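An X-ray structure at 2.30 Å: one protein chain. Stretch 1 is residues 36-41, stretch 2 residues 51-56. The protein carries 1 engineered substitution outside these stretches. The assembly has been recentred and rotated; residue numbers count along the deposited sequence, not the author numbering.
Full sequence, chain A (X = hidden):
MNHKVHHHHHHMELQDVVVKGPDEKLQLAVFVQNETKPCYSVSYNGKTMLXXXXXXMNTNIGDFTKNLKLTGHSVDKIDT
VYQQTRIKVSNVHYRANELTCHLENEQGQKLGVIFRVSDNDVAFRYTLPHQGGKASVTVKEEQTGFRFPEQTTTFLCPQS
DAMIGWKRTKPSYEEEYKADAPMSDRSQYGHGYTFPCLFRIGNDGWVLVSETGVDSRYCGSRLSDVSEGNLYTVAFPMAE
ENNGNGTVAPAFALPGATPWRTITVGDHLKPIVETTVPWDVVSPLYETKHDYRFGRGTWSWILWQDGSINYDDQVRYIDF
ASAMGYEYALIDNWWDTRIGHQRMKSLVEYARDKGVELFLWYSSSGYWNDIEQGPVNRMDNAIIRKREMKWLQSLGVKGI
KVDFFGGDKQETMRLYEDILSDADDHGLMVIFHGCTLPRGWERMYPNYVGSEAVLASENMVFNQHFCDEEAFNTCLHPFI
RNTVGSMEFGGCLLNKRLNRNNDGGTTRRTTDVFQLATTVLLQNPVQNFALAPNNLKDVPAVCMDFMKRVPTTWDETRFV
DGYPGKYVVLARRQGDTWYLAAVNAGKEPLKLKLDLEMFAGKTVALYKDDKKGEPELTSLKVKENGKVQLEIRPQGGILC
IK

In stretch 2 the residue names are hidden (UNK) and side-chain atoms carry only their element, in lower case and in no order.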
# COMPACT_ATOMS: atom_id res chain seq x y z
N THR A 36 33.45 -14.26 3.25
CA THR A 36 32.89 -15.38 2.51
C THR A 36 31.57 -14.96 1.88
O THR A 36 31.24 -15.33 0.76
CB THR A 36 32.66 -16.60 3.43
OG1 THR A 36 33.91 -17.03 3.98
CG2 THR A 36 32.03 -17.75 2.65
N LYS A 37 30.81 -14.17 2.63
CA LYS A 37 29.52 -13.71 2.17
C LYS A 37 29.41 -12.20 2.30
O LYS A 37 29.47 -11.66 3.40
CB LYS A 37 28.42 -14.44 2.95
CG LYS A 37 27.01 -14.07 2.58
CD LYS A 37 26.08 -15.25 2.84
CE LYS A 37 26.39 -15.96 4.15
NZ LYS A 37 25.80 -17.33 4.20
N PRO A 38 29.27 -11.50 1.16
CA PRO A 38 29.15 -10.04 1.18
C PRO A 38 27.95 -9.60 2.01
O PRO A 38 26.90 -10.23 1.94
CB PRO A 38 28.96 -9.68 -0.30
CG PRO A 38 28.40 -10.92 -0.92
CD PRO A 38 29.09 -12.04 -0.20
N CYS A 39 28.12 -8.55 2.79
CA CYS A 39 27.05 -8.13 3.67
C CYS A 39 27.08 -6.63 3.96
O CYS A 39 28.03 -5.94 3.60
CB CYS A 39 27.10 -8.92 4.98
SG CYS A 39 28.71 -8.89 5.80
N TYR A 40 26.02 -6.14 4.58
CA TYR A 40 25.93 -4.75 5.01
C TYR A 40 25.35 -4.72 6.42
O TYR A 40 24.81 -5.72 6.88
CB TYR A 40 25.07 -3.93 4.05
CG TYR A 40 23.60 -4.27 4.12
CD1 TYR A 40 23.11 -5.41 3.50
CD2 TYR A 40 22.70 -3.45 4.79
CE1 TYR A 40 21.77 -5.74 3.55
CE2 TYR A 40 21.35 -3.77 4.85
CZ TYR A 40 20.90 -4.91 4.23
OH TYR A 40 19.57 -5.24 4.28
N SER A 41 25.49 -3.60 7.11
CA SER A 41 24.84 -3.43 8.40
C SER A 41 24.33 -2.00 8.54
O SER A 41 24.82 -1.09 7.87
CB SER A 41 25.79 -3.76 9.55
OG SER A 41 26.82 -2.80 9.65
N UNK A 51 21.85 -5.90 11.84
CA UNK A 51 23.16 -6.50 11.92
C UNK A 51 23.60 -6.93 10.53
O UNK A 51 22.91 -6.67 9.54
o UNK A 51 23.59 -8.01 16.39
c UNK A 51 23.20 -7.65 12.92
o UNK A 51 22.47 -9.39 15.10
c UNK A 51 22.82 -7.19 14.32
c UNK A 51 22.95 -8.27 15.35
N UNK A 52 24.76 -7.57 10.46
CA UNK A 52 25.33 -7.97 9.18
C UNK A 52 24.34 -8.81 8.37
O UNK A 52 23.99 -9.94 8.74
c UNK A 52 27.70 -7.75 9.97
n UNK A 52 31.03 -9.12 9.13
c UNK A 52 29.54 -9.13 9.10
c UNK A 52 28.97 -8.46 10.31
c UNK A 52 26.63 -8.71 9.45
N UNK A 53 23.90 -8.23 7.27
CA UNK A 53 22.83 -8.77 6.44
C UNK A 53 23.35 -9.09 5.05
O UNK A 53 24.06 -8.29 4.46
c UNK A 53 21.67 -7.78 6.34
o UNK A 53 21.16 -7.45 7.62
N UNK A 54 23.00 -10.27 4.52
CA UNK A 54 23.62 -10.76 3.29
C UNK A 54 23.26 -9.94 2.05
O UNK A 54 22.18 -9.35 1.96
c UNK A 54 22.05 -11.23 5.09
c UNK A 54 22.49 -12.52 4.51
c UNK A 54 23.06 -12.19 3.16
N UNK A 55 24.21 -9.87 1.12
CA UNK A 55 24.02 -9.24 -0.18
C UNK A 55 24.29 -10.26 -1.27
O UNK A 55 24.89 -11.31 -1.01
c UNK A 55 23.43 -6.08 -0.04
c UNK A 55 25.88 -5.83 0.36
c UNK A 55 24.68 -6.77 0.46
c UNK A 55 24.94 -8.03 -0.36
N UNK A 56 23.87 -9.97 -2.49
CA UNK A 56 24.32 -10.78 -3.60
C UNK A 56 23.21 -11.51 -4.32
O UNK A 56 22.03 -11.29 -4.05

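Position 51 carries three side-chain carbons in a row, the third bearing two oxygens. That is a carboxylate on a two-methylene arm, so the residue is glutamate, E51. Its CA-to-CB bond points away from stretch 1, and the side chain comes no nearer than 5.8 Å. What it lends to the contact is backbone: its carbonyl O lies 3.9 Å from S41 CA.

Position 52 has four carbons in a row ending in a nitrogen, an unbranched amine that can only be lysine, K52. The chain turns a corner here. Its CA-to-CB bond points sideways, and the aliphatic part runs past the thiol of C39, with K52 CE 3.4 Å from C39 SG. Its CA also makes a CA-H...O contact with the carbonyl of Y40, 3.3 Å from K52 CA to Y40 O.

Position 53 shows one carbon and then one oxygen, with no further branch: serine, S53. Its backbone is the centre of the pairing. S53 N donates to Y40 O at 2.7 Å, and Y40 N donates to S53 O at 2.9 Å, the closed ring of an antiparallel hydrogen-bonded pair. Both side chains emerge on the same face of the sheet, so S53 CB sits over one face of the Y40 ring, 3.9 Å from its centroid, in a CH-pi contact. The ring lies close across this small residue, with Y40 CE1 3.5 Å from S53 CB. The hydroxyl bonds back to its own stretch, S53 OG donating to E51 O at 2.7 Å.

Position 54 holds three carbons that close a ring onto the backbone nitrogen, which defines proline, P54. It pairs with C39 at a non-hydrogen-bonded site, CA to CA 4.3 Å, where its lack of an N-H costs no bond to the partner strand. Its CA-to-CB bond points away from stretch 1, though P54 CB lies 4.3 Å from K37 CD, and P54 CA approaches P38 O at 3.6 Å in a second CA-H...O contact.

Position 55 has four carbons forked at the second, the pattern of leucine, L55. Its CA-to-CB bond points toward stretch 1; CD2 reaches Y40 CD1 at 3.6 Å, and CB lies 4.3 Å from P38 CB. Its N-H donates to P38 O at 2.8 Å, extending the backbone ladder beyond the proline.

Position 56 has no side-chain atoms, makes no contact within 4.5 Å with stretch 1, and is glycine, G56. With phi near 118° and psi near -175°, a CB would be jammed against the preceding carbonyl O, so these backbone angles by themselves call for glycine; an ideal CB would also lie 3.9 Å from P38 CG.

The contact works as a short antiparallel ladder of three backbone hydrogen bonds, with an apolar layer added. S53 N donates to Y40 O and L55 N to P38 O, while Y40 N donates back to S53 O. Y40 then ties the sequence together, its ring packing against both S53 and L55. The lesson is one of alternation: on stretch 2 the N-H donors fall at 53 and 55, with the proline between them where no donor is needed, and a small residue lies beneath the aromatic ring.

Stretch 2 (51-56) EKSPLG
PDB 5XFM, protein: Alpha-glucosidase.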